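PDB 4EWC: putative nucleoprotein from Infectious salmon anemia virus, which encapsidates the negative-strand viral RNA, protecting it from nucleases and forming the ribonucleoprotein that serves as template for transcription and replication. Local coordinates for residues Leu428-Asn433 and Thr486-Leu492; Ala567-Phe571 and Ala580-Ser584. Numbering follows the deposited sequence.

Contact 1: Leu428-Asn433 and Thr486-Leu492; sequences LKVGVN and TYTIQGL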
loop_
_atom_site.group_PDB
_atom_site.type_symbol
_atom_site.label_atom_id
_atom_site.label_comp_id
_atom_site.label_asym_id
_atom_site.label_seq_id
_atom_site.Cartn_x
_atom_site.Cartn_y
_atom_site.Cartn_z
ATOM N N LEU A 428 8.805 10.881 24.382
ATOM C CA LEU A 428 8.158 9.657 24.817
ATOM C C LEU A 428 9.145 8.502 24.851
ATOM O O LEU A 428 10.083 8.434 24.046
ATOM C CB LEU A 428 6.995 9.321 23.867
ATOM C CG LEU A 428 6.261 7.991 24.105
ATOM C CD1 LEU A 428 5.618 7.964 25.487
ATOM C CD2 LEU A 428 5.240 7.728 23.032
ATOM N N LYS A 429 8.942 7.601 25.797
ATOM C CA LYS A 429 9.729 6.382 25.840
ATOM C C LYS A 429 8.802 5.171 25.863
ATOM O O LYS A 429 7.614 5.280 26.175
ATOM C CB LYS A 429 10.670 6.388 27.043
ATOM C CG LYS A 429 11.703 7.484 26.955
ATOM C CD LYS A 429 12.909 7.198 27.793
ATOM C CE LYS A 429 13.596 8.488 28.192
ATOM N NZ LYS A 429 12.770 9.259 29.188
ATOM N N VAL A 430 9.335 4.018 25.503
ATOM C CA VAL A 430 8.503 2.831 25.433
ATOM C C VAL A 430 9.300 1.596 25.852
ATOM O O VAL A 430 10.519 1.567 25.726
ATOM C CB VAL A 430 7.876 2.667 24.014
ATOM C CG1 VAL A 430 8.958 2.443 22.966
ATOM C CG2 VAL A 430 6.841 1.562 23.994
ATOM N N GLY A 431 8.604 0.607 26.397
ATOM C CA GLY A 431 9.203 -0.673 26.684
ATOM C C GLY A 431 8.982 -1.602 25.510
ATOM O O GLY A 431 7.847 -1.756 25.056
ATOM N N VAL A 432 10.053 -2.210 25.006
ATOM C CA VAL A 432 9.930 -3.086 23.849
ATOM C C VAL A 432 10.693 -4.396 24.043
ATOM O O VAL A 432 11.575 -4.497 24.892
ATOM C CB VAL A 432 10.374 -2.387 22.533
ATOM C CG1 VAL A 432 9.383 -1.297 22.130
ATOM C CG2 VAL A 432 11.761 -1.808 22.676
ATOM N N ASN A 433 10.338 -5.403 23.253
ATOM C CA ASN A 433 10.922 -6.721 23.392
ATOM C C ASN A 433 10.792 -7.535 22.095
ATOM O O ASN A 433 10.477 -6.978 21.050
ATOM C CB ASN A 433 10.342 -7.442 24.615
ATOM C CG ASN A 433 8.861 -7.794 24.469
ATOM O OD1 ASN A 433 8.377 -8.099 23.382
ATOM N ND2 ASN A 433 8.147 -7.785 25.586
ATOM N N THR A 486 9.189 -8.668 30.381
ATOM C CA THR A 486 10.460 -7.961 30.426
ATOM C C THR A 486 10.611 -7.098 29.180
ATOM O O THR A 486 10.165 -7.473 28.106
ATOM C CB THR A 486 11.636 -8.947 30.546
ATOM O OG1 THR A 486 11.515 -9.970 29.543
ATOM C CG2 THR A 486 11.636 -9.601 31.920
ATOM N N TYR A 487 11.237 -5.941 29.315
ATOM C CA TYR A 487 11.326 -5.019 28.196
ATOM C C TYR A 487 12.722 -4.466 28.119
ATOM O O TYR A 487 13.495 -4.609 29.047
ATOM C CB TYR A 487 10.333 -3.846 28.364
ATOM C CG TYR A 487 8.901 -4.283 28.366
ATOM C CD1 TYR A 487 8.212 -4.449 27.170
ATOM C CD2 TYR A 487 8.238 -4.561 29.554
ATOM C CE1 TYR A 487 6.890 -4.860 27.155
ATOM C CE2 TYR A 487 6.913 -4.973 29.553
ATOM C CZ TYR A 487 6.245 -5.121 28.350
ATOM O OH TYR A 487 4.936 -5.537 28.326
ATOM N N THR A 488 13.050 -3.860 26.992
ATOM C CA THR A 488 14.171 -2.947 26.937
ATOM C C THR A 488 13.620 -1.579 26.611
ATOM O O THR A 488 13.003 -1.365 25.571
ATOM C CB THR A 488 15.211 -3.342 25.907
ATOM O OG1 THR A 488 15.833 -4.557 26.325
ATOM C CG2 THR A 488 16.265 -2.260 25.823
ATOM N N ILE A 489 13.835 -0.657 27.529
ATOM C CA ILE A 489 13.217 0.640 27.438
ATOM C C ILE A 489 14.042 1.606 26.615
ATOM O O ILE A 489 15.099 2.052 27.038
ATOM C CB ILE A 489 12.942 1.184 28.831
ATOM C CG1 ILE A 489 11.837 0.332 29.468
ATOM C CG2 ILE A 489 12.540 2.667 28.760
ATOM C CD1 ILE A 489 11.684 0.558 30.940
ATOM N N GLN A 490 13.550 1.909 25.422
ATOM C CA GLN A 490 14.219 2.857 24.558
ATOM C C GLN A 490 13.277 3.926 24.061
ATOM O O GLN A 490 12.094 3.925 24.365
ATOM C CB GLN A 490 14.906 2.165 23.390
ATOM C CG GLN A 490 14.103 1.051 22.773
ATOM C CD GLN A 490 14.949 0.224 21.838
ATOM O OE1 GLN A 490 14.440 -0.579 21.052
ATOM N NE2 GLN A 490 16.258 0.425 21.910
ATOM N N GLY A 491 13.842 4.880 23.332
ATOM C CA GLY A 491 13.124 6.072 22.939
ATOM C C GLY A 491 12.149 5.853 21.810
ATOM O O GLY A 491 12.456 5.183 20.827
ATOM N N LEU A 492 10.965 6.433 21.955
ATOM C CA LEU A 492 9.953 6.384 20.915
ATOM C C LEU A 492 9.879 7.740 20.237
ATOM O O LEU A 492 8.984 8.533 20.514
ATOM C CB LEU A 492 8.596 6.016 21.512
ATOM C CG LEU A 492 7.448 5.656 20.566
ATOM C CD1 LEU A 492 7.914 5.492 19.129
ATOM C CD2 LEU A 492 6.735 4.404 21.048
HETATM O O HOH W 1 8.831 11.391 21.108
#
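Strands 429-432 and 488-491 run antiparallel as a two-stranded sheet, their axes 4.6 Å apart at closest approach and their directions 145° apart. Val430 and Gln490 form one hydrogen-bonded pair, with Val430 N 3.0 Å from Gln490 O and Gln490 N 3.1 Å from Val430 O; Val432 and Thr488 form the next, where Thr488 N donates to Val432 O over just 2.6 Å. The ladder runs on past the paired strands: Leu492 N donates to Leu428 O at 3.0 Å, and at the other end the side-chain amide Asn433 ND2 takes over the donor's part, reaching Thr486 O at 3.2 Å. Asn433 OD1 meanwhile accepts from the backbone N of Thr435 and Phe436, so one amide side chain serves the sheet and the following turn.

Val430, Val432, Thr488 and Gln490 share one face. There Val430 CG1 packs 3.5 Å from Leu492 CD2, and Leu492 CG also meets Leu428 CD2 at 3.9 Å, branched aliphatic groups that fill the buried end of the pair. Glycine suits position 431 on the other face, since the Tyr487 ring leans over its backbone, CD1 3.4 Å from Gly431 C, and a beta-carbon would collide with that ring.

This ribbon lies between helices. Helix 438-449 receives Val430, Gln490 and Leu492 on Met438; helix 174-188 meets Leu428 and Val430 through Trp174, while its Gln175 donates to Gly431 O. Lys429 adds backbone hydrogen bonds to Ser172 and Trp174, and Leu428 reaches the start of helix 394-402.

Contact 2: Ala567-Phe571 and Ala580-Ser584; sequences AVKTF and AIVIS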
loop_
_atom_site.group_PDB
_atom_site.type_symbol
_atom_site.label_atom_id
_atom_site.label_comp_id
_atom_site.label_asym_id
_atom_site.label_seq_id
_atom_site.Cartn_x
_atom_site.Cartn_y
_atom_site.Cartn_z
ATOM N N ALA A 567 -9.215 5.848 -8.286
ATOM C CA ALA A 567 -8.333 5.693 -7.123
ATOM C C ALA A 567 -8.499 6.860 -6.140
ATOM O O ALA A 567 -8.559 8.015 -6.541
ATOM C CB ALA A 567 -6.871 5.560 -7.564
ATOM N N VAL A 568 -8.589 6.554 -4.852
ATOM C CA VAL A 568 -8.859 7.574 -3.845
ATOM C C VAL A 568 -7.572 8.121 -3.252
ATOM O O VAL A 568 -6.756 7.376 -2.700
ATOM C CB VAL A 568 -9.682 6.996 -2.692
ATOM C CG1 VAL A 568 -9.992 8.080 -1.674
ATOM C CG2 VAL A 568 -10.951 6.338 -3.224
ATOM N N LYS A 569 -7.378 9.425 -3.339
ATOM C CA LYS A 569 -6.157 9.982 -2.784
ATOM C C LYS A 569 -6.398 10.957 -1.649
ATOM O O LYS A 569 -7.463 11.540 -1.530
ATOM C CB LYS A 569 -5.272 10.584 -3.876
ATOM C CG LYS A 569 -5.696 11.915 -4.403
ATOM C CD LYS A 569 -4.529 12.517 -5.181
ATOM C CE LYS A 569 -4.939 13.758 -5.956
ATOM N NZ LYS A 569 -3.750 14.373 -6.613
ATOM N N THR A 570 -5.396 11.108 -0.801
ATOM C CA THR A 570 -5.524 11.964 0.369
ATOM C C THR A 570 -4.162 12.585 0.747
ATOM O O THR A 570 -3.116 12.103 0.329
ATOM C CB THR A 570 -6.191 11.196 1.537
ATOM O OG1 THR A 570 -6.512 12.098 2.602
ATOM C CG2 THR A 570 -5.315 10.067 2.042
ATOM N N PHE A 571 -4.170 13.664 1.508
ATOM C CA PHE A 571 -2.933 14.350 1.808
ATOM C C PHE A 571 -2.505 14.113 3.236
ATOM O O PHE A 571 -3.307 14.222 4.158
ATOM C CB PHE A 571 -3.073 15.851 1.519
ATOM C CG PHE A 571 -3.213 16.167 0.060
ATOM C CD1 PHE A 571 -4.446 16.097 -0.564
ATOM C CD2 PHE A 571 -2.105 16.498 -0.698
ATOM C CE1 PHE A 571 -4.573 16.365 -1.924
ATOM C CE2 PHE A 571 -2.225 16.774 -2.059
ATOM C CZ PHE A 571 -3.455 16.708 -2.661
ATOM N N ALA A 580 0.524 14.039 -1.132
ATOM C CA ALA A 580 -0.519 13.095 -1.551
ATOM C C ALA A 580 -0.126 11.620 -1.395
ATOM O O ALA A 580 1.001 11.219 -1.726
ATOM C CB ALA A 580 -0.943 13.374 -2.978
ATOM N N ILE A 581 -1.054 10.823 -0.863
ATOM C CA ILE A 581 -0.957 9.358 -0.911
ATOM C C ILE A 581 -2.269 8.795 -1.422
ATOM O O ILE A 581 -3.287 9.489 -1.409
ATOM C CB ILE A 581 -0.658 8.708 0.470
ATOM C CG1 ILE A 581 -1.844 8.851 1.420
ATOM C CG2 ILE A 581 0.634 9.261 1.077
ATOM C CD1 ILE A 581 -1.820 7.878 2.572
ATOM N N VAL A 582 -2.239 7.542 -1.871
ATOM C CA VAL A 582 -3.448 6.822 -2.287
ATOM C C VAL A 582 -3.944 5.884 -1.190
ATOM O O VAL A 582 -3.195 5.063 -0.668
ATOM C CB VAL A 582 -3.196 5.945 -3.546
ATOM C CG1 VAL A 582 -4.313 4.913 -3.711
ATOM C CG2 VAL A 582 -3.057 6.794 -4.788
ATOM N N ILE A 583 -5.213 5.992 -0.838
ATOM C CA ILE A 583 -5.796 4.990 0.051
ATOM C C ILE A 583 -6.133 3.759 -0.805
ATOM O O ILE A 583 -7.081 3.775 -1.602
ATOM C CB ILE A 583 -7.046 5.537 0.783
ATOM C CG1 ILE A 583 -6.686 6.815 1.521
ATOM C CG2 ILE A 583 -7.602 4.532 1.763
ATOM C CD1 ILE A 583 -7.894 7.624 1.947
ATOM N N SER A 584 -5.327 2.714 -0.648
ATOM C CA SER A 584 -5.393 1.533 -1.507
ATOM C C SER A 584 -6.592 0.650 -1.228
ATOM O O SER A 584 -7.106 -0.012 -2.130
ATOM C CB SER A 584 -4.128 0.684 -1.354
ATOM O OG SER A 584 -3.917 0.351 -0.000
HETATM O O HOH W 2 -8.163 3.850 -4.003
#
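Phe571 lays its ring beside the methyl of Ala580: CE2 comes within 3.7 Å of Ala580 CB, which sits 4.2 Å from the ring centroid and 30° off its normal, an off-centre CH-pi contact. Alanine is small enough to fit beneath the ring, which also makes a cation-pi contact with Lys578. Lys569 and Val582 lie on this same face; the aliphatic part of Lys569 passes Ala580, CD to CB 4.3 Å, and its charged end leads away.

On the other face Thr570 CG2 touches Ile581 CG1 at 3.7 Å and Ile583 CD1 at 3.6 Å, so the threonine gives its methyl to the aliphatic cluster while its hydroxyl, OG1, bonds to Glu500. Beta-branched residues such as these suit extended backbone. The paired main chains supply the rest: Thr570 N to Ile581 O and Ile581 N to Thr570 O, both 2.7 Å, then Ile583 N to Val568 O at 2.8 Å. Beyond that a water accepts a hydrogen bond from Val568 N, 2.9 Å away, and donates one to Ile583 O at 2.6 Å, linking the two main chains.

Residues of the second subunit cover part of strand 577-583, where Tyr470 OH of that subunit bonds to Val582 N and its Val527 packs on Ile583. With segments 568-571 and 580-583 running 140° apart, the strands are the arms of a twisted antiparallel beta hairpin, with strand 499-500 on the outer side of 568-574, near the C-terminal end of this largely helical nucleoprotein.

Well into the chain, after helix 174-188 and the later helices up to 417-425, strand 429-432 forms; the chain passes through helices 438-449 and 457-463 and returns as strand 488-491, where contact 1 closes a loop of 52 intervening residues. Only then, after strand 499-500 and helix 550-564, does contact 2 open; it closes over 8 residues, mostly the continuing hairpin strands, and so lies away from the turn. The two are in series, neither enclosing nor crossing the other. The centres of contacts 1 and 2 lie about 32 Å apart, and the nearest atoms of contacts 1 and 2 about 19 Å. Contact 1 packs against helices 174-188 and 438-449, contact 2 on helix 457-463 and the second subunit.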